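Local structure of putative glutathionylspermidine synthase (Methylobacillus flagellatus, 3N6X) at residues 41-44 with 45-49; 149-152 with 153-156; 273-276 with 277-281. The protein is of unproven function but, as a member of the circularly permuted ATP-grasp family, probably acts as an ATP-dependent ligase resembling glutathionylspermidine synthase. All blocks are in the same frame, centred on the assembly; numbering follows the deposited sequence.

Overall arrangement
The three contacts are local ones, each within a single run of chain, and none touches another. Contact 1 is the first turns of helix 42-53, at the margin of the molecule, about 29 Å from the centre of the chain. Its centre is 29 Å from that of contact 2 and 40 Å from that of contact 3. Contacts 2 and 3 each span the passage from the end of a strand into the loop after it. They lie on opposite sides of the chain's centre, with centres 34 Å apart. In both, a strand arginine holds the loop that follows. Glycerol is bound near each of these two, and a sulfate lies near Asp-278; both are probably from the crystallisation liquor.

Contact 1 of 3, residues 41-44 with 45-49; sequences SKRQ and EAELL
Arg-43 and Glu-47 form a salt bridge one helical turn apart. NE of Arg-43 donates to OE2 of Glu-47 at 2.8 Å. The carboxylate is met on its syn side, yet the bond is bent, and the two flat groups are turned 60° apart. This is therefore a single-point bridge and not a paired, coplanar one. Arg-43 reaches it with CG anti to the backbone N (chi1 -159°) and a bend at chi3, which brings NE to OE2 of Glu-47. Arg-43 is exposed and Glu-47 partly so; Lys-42 and Ala-46, next round the helix, are exposed too.

The tight part is the backbone turn and the buried side. Glu-45 N donates to Ser-41 O at 3.1 Å, Ala-46 N to Lys-42 O at 2.9 Å, and Leu-48 N to Gln-44 O at 2.9 Å. Ser-41 is the N-cap residue. Its OG donates to OE1 of Gln-44 at 2.7 Å, coming from above the amide plane. CB of Glu-45 rests 3.4 Å from Ser-41 O, and its chain extends away from the helix. OE2 of Glu-45 accepts from the backbone N of Val-74.

Leu-48 is buried against the loop residues Gln-38 and Leu-39, and Gln-44 lies on Gln-37. The start of helix 42-53 is also tied to strand 413-418 by a backbone hydrogen bond between Lys-42 and Val-418.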
loop_
_atom_site.group_PDB
_atom_site.type_symbol
_atom_site.label_atom_id
_atom_site.label_comp_id
_atom_site.label_asym_id
_atom_site.label_seq_id
_atom_site.Cartn_x
_atom_site.Cartn_y
_atom_site.Cartn_z
ATOM N N SER A 41 -25.450 -11.074 -13.078
ATOM C CA SER A 41 -25.135 -11.506 -11.712
ATOM C C SER A 41 -23.708 -12.118 -11.631
ATOM O O SER A 41 -23.014 -12.199 -12.650
ATOM C CB SER A 41 -26.174 -12.516 -11.226
ATOM O OG SER A 41 -26.137 -13.707 -11.996
ATOM N N LYS A 42 -23.286 -12.549 -10.415
ATOM C CA LYS A 42 -21.984 -13.188 -10.162
ATOM C C LYS A 42 -21.819 -14.502 -10.984
ATOM O O LYS A 42 -20.731 -14.764 -11.505
ATOM C CB LYS A 42 -21.822 -13.472 -8.651
ATOM C CG LYS A 42 -20.557 -14.224 -8.259
ATOM C CD LYS A 42 -20.699 -14.831 -6.872
ATOM C CE LYS A 42 -20.292 -16.284 -6.839
ATOM N NZ LYS A 42 -20.653 -16.927 -5.548
ATOM N N ARG A 43 -22.905 -15.318 -11.086
ATOM C CA ARG A 43 -22.892 -16.600 -11.808
ATOM C C ARG A 43 -22.615 -16.416 -13.305
ATOM O O ARG A 43 -21.799 -17.144 -13.872
ATOM C CB ARG A 43 -24.213 -17.358 -11.595
ATOM C CG ARG A 43 -24.103 -18.860 -11.861
ATOM C CD ARG A 43 -25.438 -19.461 -12.269
ATOM N NE ARG A 43 -25.692 -19.316 -13.706
ATOM C CZ ARG A 43 -26.499 -18.398 -14.235
ATOM N NH1 ARG A 43 -27.143 -17.540 -13.451
ATOM N NH2 ARG A 43 -26.670 -18.335 -15.548
ATOM N N GLN A 44 -23.284 -15.434 -13.936
ATOM C CA GLN A 44 -23.099 -15.130 -15.356
ATOM C C GLN A 44 -21.732 -14.478 -15.617
ATOM O O GLN A 44 -21.126 -14.720 -16.667
ATOM C CB GLN A 44 -24.248 -14.264 -15.880
ATOM C CG GLN A 44 -25.558 -15.043 -16.032
ATOM C CD GLN A 44 -26.747 -14.306 -15.454
ATOM O OE1 GLN A 44 -26.614 -13.415 -14.608
ATOM N NE2 GLN A 44 -27.943 -14.685 -15.883
ATOM N N GLU A 45 -21.222 -13.703 -14.630
ATOM C CA GLU A 45 -19.888 -13.097 -14.692
ATOM C C GLU A 45 -18.812 -14.209 -14.631
ATOM O O GLU A 45 -17.841 -14.168 -15.396
ATOM C CB GLU A 45 -19.699 -12.088 -13.535
ATOM C CG GLU A 45 -18.312 -11.468 -13.476
ATOM C CD GLU A 45 -17.913 -10.931 -12.116
ATOM O OE1 GLU A 45 -18.065 -11.670 -11.114
ATOM O OE2 GLU A 45 -17.402 -9.789 -12.057
ATOM N N ALA A 46 -19.018 -15.219 -13.740
ATOM C CA ALA A 46 -18.114 -16.368 -13.585
ATOM C C ALA A 46 -18.111 -17.240 -14.853
ATOM O O ALA A 46 -17.073 -17.807 -15.214
ATOM C CB ALA A 46 -18.528 -17.198 -12.383
ATOM N N GLU A 47 -19.277 -17.327 -15.535
ATOM C CA GLU A 47 -19.422 -18.065 -16.782
ATOM C C GLU A 47 -18.675 -17.343 -17.910
ATOM O O GLU A 47 -17.933 -17.987 -18.661
ATOM C CB GLU A 47 -20.907 -18.241 -17.133
ATOM C CG GLU A 47 -21.561 -19.415 -16.419
ATOM C CD GLU A 47 -23.078 -19.465 -16.498
ATOM O OE1 GLU A 47 -23.640 -19.055 -17.540
ATOM O OE2 GLU A 47 -23.702 -19.957 -15.530
ATOM N N LEU A 48 -18.828 -15.985 -17.986
ATOM C CA LEU A 48 -18.145 -15.129 -18.967
ATOM C C LEU A 48 -16.615 -15.250 -18.805
ATOM O O LEU A 48 -15.903 -15.449 -19.793
ATOM C CB LEU A 48 -18.592 -13.651 -18.792
ATOM C CG LEU A 48 -18.116 -12.646 -19.876
ATOM C CD1 LEU A 48 -19.101 -11.496 -20.021
ATOM C CD2 LEU A 48 -16.723 -12.089 -19.554
ATOM N N LEU A 49 -16.124 -15.137 -17.555
ATOM C CA LEU A 49 -14.695 -15.216 -17.250
ATOM C C LEU A 49 -14.091 -16.576 -17.583
ATOM O O LEU A 49 -12.948 -16.640 -18.032
ATOM C CB LEU A 49 -14.424 -14.825 -15.789
ATOM C CG LEU A 49 -14.513 -13.322 -15.502
ATOM C CD1 LEU A 49 -14.886 -13.061 -14.053
ATOM C CD2 LEU A 49 -13.216 -12.617 -15.857
#

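Contact 2 of 3, residues 149-152 with 153-156; sequences LVRT and GEND
Arg-151 folds its guanidinium edge onto two successive carbonyls of the following turn. NE donates to Gly-153 O at 2.8 Å, and NH2 donates to Glu-154 O, also at 2.8 Å. Both oxygens lie near the guanidinium plane. The first bond meets its C=O nearly head on (156°), the second from well to one side (124°). The chain is extended from CG to NE, with CG anti to the backbone N (chi1 -165°), which lays CG and CD beside Gly-153 O and sets NE to bond it. The guanidinium is also gripped from outside the turn: NH1 by Glu-12 and NH2 by Glu-83, both as salt bridges.

Thr-152 N closes the turn by donating to Asp-156 O at 3.0 Å. OG1 of Thr-152 packs against CB of Asp-156 at 3.3 Å. A side chain at Gly-153 would run into Asp-156 OD2.

Further out, Arg-21 pairs with Glu-154. The turn joins the antiparallel strands 144-151 and 157-163 as a beta hairpin.

A leucine in place of Arg-151 would probably cost both carbonyls these donors and Glu-12 and Glu-83 this cation. The buried arginine thus serves backbone and carboxylates together, and its charge is probably balanced by the acids around it.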
loop_
_atom_site.group_PDB
_atom_site.type_symbol
_atom_site.label_atom_id
_atom_site.label_comp_id
_atom_site.label_asym_id
_atom_site.label_seq_id
_atom_site.Cartn_x
_atom_site.Cartn_y
_atom_site.Cartn_z
ATOM N N LEU A 149 -6.473 3.967 1.327
ATOM C CA LEU A 149 -7.516 4.997 1.370
ATOM C C LEU A 149 -8.899 4.420 1.326
ATOM O O LEU A 149 -9.146 3.447 0.614
ATOM C CB LEU A 149 -7.361 5.973 0.186
ATOM C CG LEU A 149 -6.067 6.734 0.106
ATOM C CD1 LEU A 149 -5.828 7.223 -1.295
ATOM C CD2 LEU A 149 -6.065 7.897 1.066
ATOM N N VAL A 150 -9.835 5.086 2.007
ATOM C CA VAL A 150 -11.254 4.734 1.989
ATOM C C VAL A 150 -12.066 5.989 1.716
ATOM O O VAL A 150 -11.621 7.097 2.033
ATOM C CB VAL A 150 -11.734 3.989 3.267
ATOM C CG1 VAL A 150 -11.046 2.636 3.412
ATOM C CG2 VAL A 150 -11.558 4.843 4.527
ATOM N N ARG A 151 -13.224 5.825 1.089
ATOM C CA ARG A 151 -14.100 6.942 0.738
ATOM C C ARG A 151 -15.385 6.885 1.580
ATOM O O ARG A 151 -15.905 5.800 1.822
ATOM C CB ARG A 151 -14.435 6.873 -0.750
ATOM C CG ARG A 151 -15.028 8.138 -1.304
ATOM C CD ARG A 151 -15.387 7.971 -2.763
ATOM N NE ARG A 151 -15.782 9.241 -3.369
ATOM C CZ ARG A 151 -15.791 9.466 -4.678
ATOM N NH1 ARG A 151 -15.425 8.510 -5.525
ATOM N NH2 ARG A 151 -16.155 10.649 -5.149
ATOM N N THR A 152 -15.873 8.037 2.056
ATOM C CA THR A 152 -17.125 8.077 2.820
ATOM C C THR A 152 -18.178 8.969 2.138
ATOM O O THR A 152 -19.377 8.812 2.389
ATOM C CB THR A 152 -16.887 8.444 4.302
ATOM O OG1 THR A 152 -16.167 9.674 4.382
ATOM C CG2 THR A 152 -16.159 7.343 5.073
ATOM N N GLY A 153 -17.717 9.875 1.276
ATOM C CA GLY A 153 -18.580 10.798 0.547
ATOM C C GLY A 153 -18.058 11.165 -0.831
ATOM O O GLY A 153 -17.129 10.527 -1.341
ATOM N N GLU A 154 -18.674 12.197 -1.454
ATOM C CA GLU A 154 -18.295 12.698 -2.782
ATOM C C GLU A 154 -16.880 13.283 -2.736
ATOM O O GLU A 154 -16.060 12.997 -3.616
ATOM C CB GLU A 154 -19.311 13.768 -3.259
ATOM C CG GLU A 154 -19.041 14.331 -4.653
ATOM C CD GLU A 154 -19.513 13.487 -5.827
ATOM O OE1 GLU A 154 -20.194 12.459 -5.600
ATOM O OE2 GLU A 154 -19.215 13.871 -6.982
ATOM N N ASN A 155 -16.596 14.074 -1.691
ATOM C CA ASN A 155 -15.301 14.713 -1.495
ATOM C C ASN A 155 -14.692 14.334 -0.121
ATOM O O ASN A 155 -13.988 15.149 0.489
ATOM C CB ASN A 155 -15.436 16.237 -1.644
ATOM N N ASP A 156 -14.948 13.089 0.350
ATOM C CA ASP A 156 -14.441 12.617 1.647
ATOM C C ASP A 156 -13.568 11.354 1.524
ATOM O O ASP A 156 -14.066 10.292 1.145
ATOM C CB ASP A 156 -15.595 12.395 2.643
ATOM C CG ASP A 156 -16.435 13.635 2.890
ATOM O OD1 ASP A 156 -15.978 14.522 3.649
ATOM O OD2 ASP A 156 -17.549 13.721 2.320
#

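Contact 3 of 3, residues 273-276 with 277-281; sequences IYRR and IDDDF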
loop_
_atom_site.group_PDB
_atom_site.type_symbol
_atom_site.label_atom_id
_atom_site.label_comp_id
_atom_site.label_asym_id
_atom_site.label_seq_id
_atom_site.Cartn_x
_atom_site.Cartn_y
_atom_site.Cartn_z
ATOM N N ILE A 273 20.095 -1.052 -4.730
ATOM C CA ILE A 273 19.362 -2.293 -4.461
ATOM C C ILE A 273 17.924 -1.960 -4.089
ATOM O O ILE A 273 17.680 -1.280 -3.079
ATOM C CB ILE A 273 20.034 -3.147 -3.342
ATOM C CG1 ILE A 273 21.436 -3.629 -3.753
ATOM C CG2 ILE A 273 19.130 -4.326 -2.941
ATOM C CD1 ILE A 273 22.345 -4.015 -2.539
ATOM N N TYR A 274 16.979 -2.432 -4.895
ATOM C CA TYR A 274 15.574 -2.319 -4.581
ATOM C C TYR A 274 15.299 -3.506 -3.682
ATOM O O TYR A 274 15.279 -4.643 -4.151
ATOM C CB TYR A 274 14.738 -2.353 -5.883
ATOM C CG TYR A 274 13.234 -2.469 -5.712
ATOM C CD1 TYR A 274 12.596 -1.961 -4.582
ATOM C CD2 TYR A 274 12.436 -2.963 -6.738
ATOM C CE1 TYR A 274 11.215 -2.076 -4.416
ATOM C CE2 TYR A 274 11.049 -3.053 -6.600
ATOM C CZ TYR A 274 10.444 -2.620 -5.431
ATOM O OH TYR A 274 9.076 -2.718 -5.287
ATOM N N ARG A 275 15.289 -3.272 -2.357
ATOM C CA ARG A 275 15.159 -4.385 -1.412
ATOM C C ARG A 275 13.726 -4.805 -1.154
ATOM O O ARG A 275 12.882 -3.973 -0.802
ATOM C CB ARG A 275 15.946 -4.139 -0.087
ATOM C CG ARG A 275 15.508 -2.925 0.712
ATOM C CD ARG A 275 15.403 -3.224 2.196
ATOM N NE ARG A 275 14.875 -2.076 2.938
ATOM C CZ ARG A 275 13.719 -2.083 3.601
ATOM N NH1 ARG A 275 12.988 -3.189 3.662
ATOM N NH2 ARG A 275 13.299 -0.988 4.230
ATOM N N ARG A 276 13.439 -6.094 -1.353
ATOM C CA ARG A 276 12.129 -6.646 -1.038
ATOM C C ARG A 276 12.272 -7.648 0.115
ATOM O O ARG A 276 11.535 -8.627 0.212
ATOM C CB ARG A 276 11.441 -7.240 -2.289
ATOM C CG ARG A 276 11.034 -6.174 -3.339
ATOM C CD ARG A 276 9.946 -5.201 -2.850
ATOM N NE ARG A 276 8.673 -5.884 -2.594
ATOM C CZ ARG A 276 7.673 -5.947 -3.464
ATOM N NH1 ARG A 276 7.761 -5.323 -4.633
ATOM N NH2 ARG A 276 6.572 -6.625 -3.170
ATOM N N ILE A 277 13.238 -7.376 0.986
ATOM C CA ILE A 277 13.528 -8.145 2.197
ATOM C C ILE A 277 13.409 -7.179 3.388
ATOM O O ILE A 277 13.751 -6.007 3.243
ATOM C CB ILE A 277 14.963 -8.766 2.104
ATOM C CG1 ILE A 277 15.056 -9.780 0.944
ATOM C CG2 ILE A 277 15.379 -9.397 3.414
ATOM C CD1 ILE A 277 16.346 -10.521 0.840
ATOM N N ASP A 278 12.921 -7.656 4.556
ATOM C CA ASP A 278 12.826 -6.808 5.754
ATOM C C ASP A 278 14.206 -6.438 6.262
ATOM O O ASP A 278 15.142 -7.232 6.118
ATOM C CB ASP A 278 12.048 -7.527 6.862
ATOM C CG ASP A 278 10.556 -7.629 6.616
ATOM O OD1 ASP A 278 9.957 -6.624 6.144
ATOM O OD2 ASP A 278 9.969 -8.678 6.967
ATOM N N ASP A 279 14.337 -5.236 6.882
ATOM C CA ASP A 279 15.588 -4.745 7.503
ATOM C C ASP A 279 16.297 -5.832 8.265
ATOM O O ASP A 279 17.490 -6.017 8.107
ATOM C CB ASP A 279 15.277 -3.604 8.504
ATOM C CG ASP A 279 14.954 -2.285 7.876
ATOM O OD1 ASP A 279 15.089 -2.169 6.642
ATOM O OD2 ASP A 279 14.595 -1.351 8.619
ATOM N N ASP A 280 15.566 -6.502 9.152
ATOM C CA ASP A 280 16.071 -7.534 10.051
ATOM C C ASP A 280 16.874 -8.616 9.360
ATOM O O ASP A 280 17.710 -9.245 10.002
ATOM C CB ASP A 280 14.895 -8.182 10.796
ATOM C CG ASP A 280 14.517 -7.481 12.064
ATOM O OD1 ASP A 280 15.412 -6.889 12.702
ATOM O OD2 ASP A 280 13.337 -7.588 12.469
ATOM N N PHE A 281 16.586 -8.881 8.079
ATOM C CA PHE A 281 17.180 -10.000 7.342
ATOM C C PHE A 281 18.250 -9.628 6.311
ATOM O O PHE A 281 18.774 -10.527 5.655
ATOM C CB PHE A 281 16.073 -10.809 6.662
ATOM C CG PHE A 281 15.246 -11.639 7.608
ATOM C CD1 PHE A 281 14.171 -11.082 8.291
ATOM C CD2 PHE A 281 15.515 -12.993 7.788
ATOM C CE1 PHE A 281 13.398 -11.855 9.158
ATOM C CE2 PHE A 281 14.745 -13.763 8.658
ATOM C CZ PHE A 281 13.695 -13.188 9.344
HETATM O O HOH W 1 12.113 -0.470 6.948
HETATM O O HOH W 2 11.774 -3.502 6.201
#
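NH1 of Arg-275 donates to Ile-277 O at 2.9 Å, and several other groups grip the same guanidinium. Ile-277 O lies at its edge, near the plane, and the bond is fairly straight (151°). Asp-279 comes from another direction. Its OD1 sits over one face, 3.2 Å from NH2 of Arg-275, and the carboxylate is turned 61° against the guanidinium. No N-H points at this oxygen, so the salt bridge is one of charge alone.

Two waters fill in the polar network. One accepts weakly from NH2 of Arg-275 and donates to OD2 of Asp-279, bridging the ion pair. The other accepts weakly from NH1 of Arg-275 and also accepts from the backbone N of Asp-279, at 3.2 Å. Arg-275 gets there with CG between its own backbone N and carbonyl carbon (chi1 61°) and a bend at chi2. These turn the chain off the strand toward the loop. Outside the segments NE of Arg-275 donates to Asn-311 O and NH2 to Ala-312 O, while OD2 of Asp-279 accepts from Gly-314 N. The guanidinium thus ties together two loops, and the oxygens around it probably stabilise its charge.

Arg-276 follows a different path. Bent at chi2 and chi3, it curls back so that CG lies over one face of the Tyr-274 ring, offset toward the rim. Its NH1 donates to Tyr-274 OH at 3.0 Å, and its NH2 forms a salt bridge with Glu-234.

Strand 268-275 runs between the parallel strands 220-223 and 308-310. Tyr-274 packs on helices 199-209 and 232-242, and Ile-277 carries the packing on to Leu-223 and Pro-225.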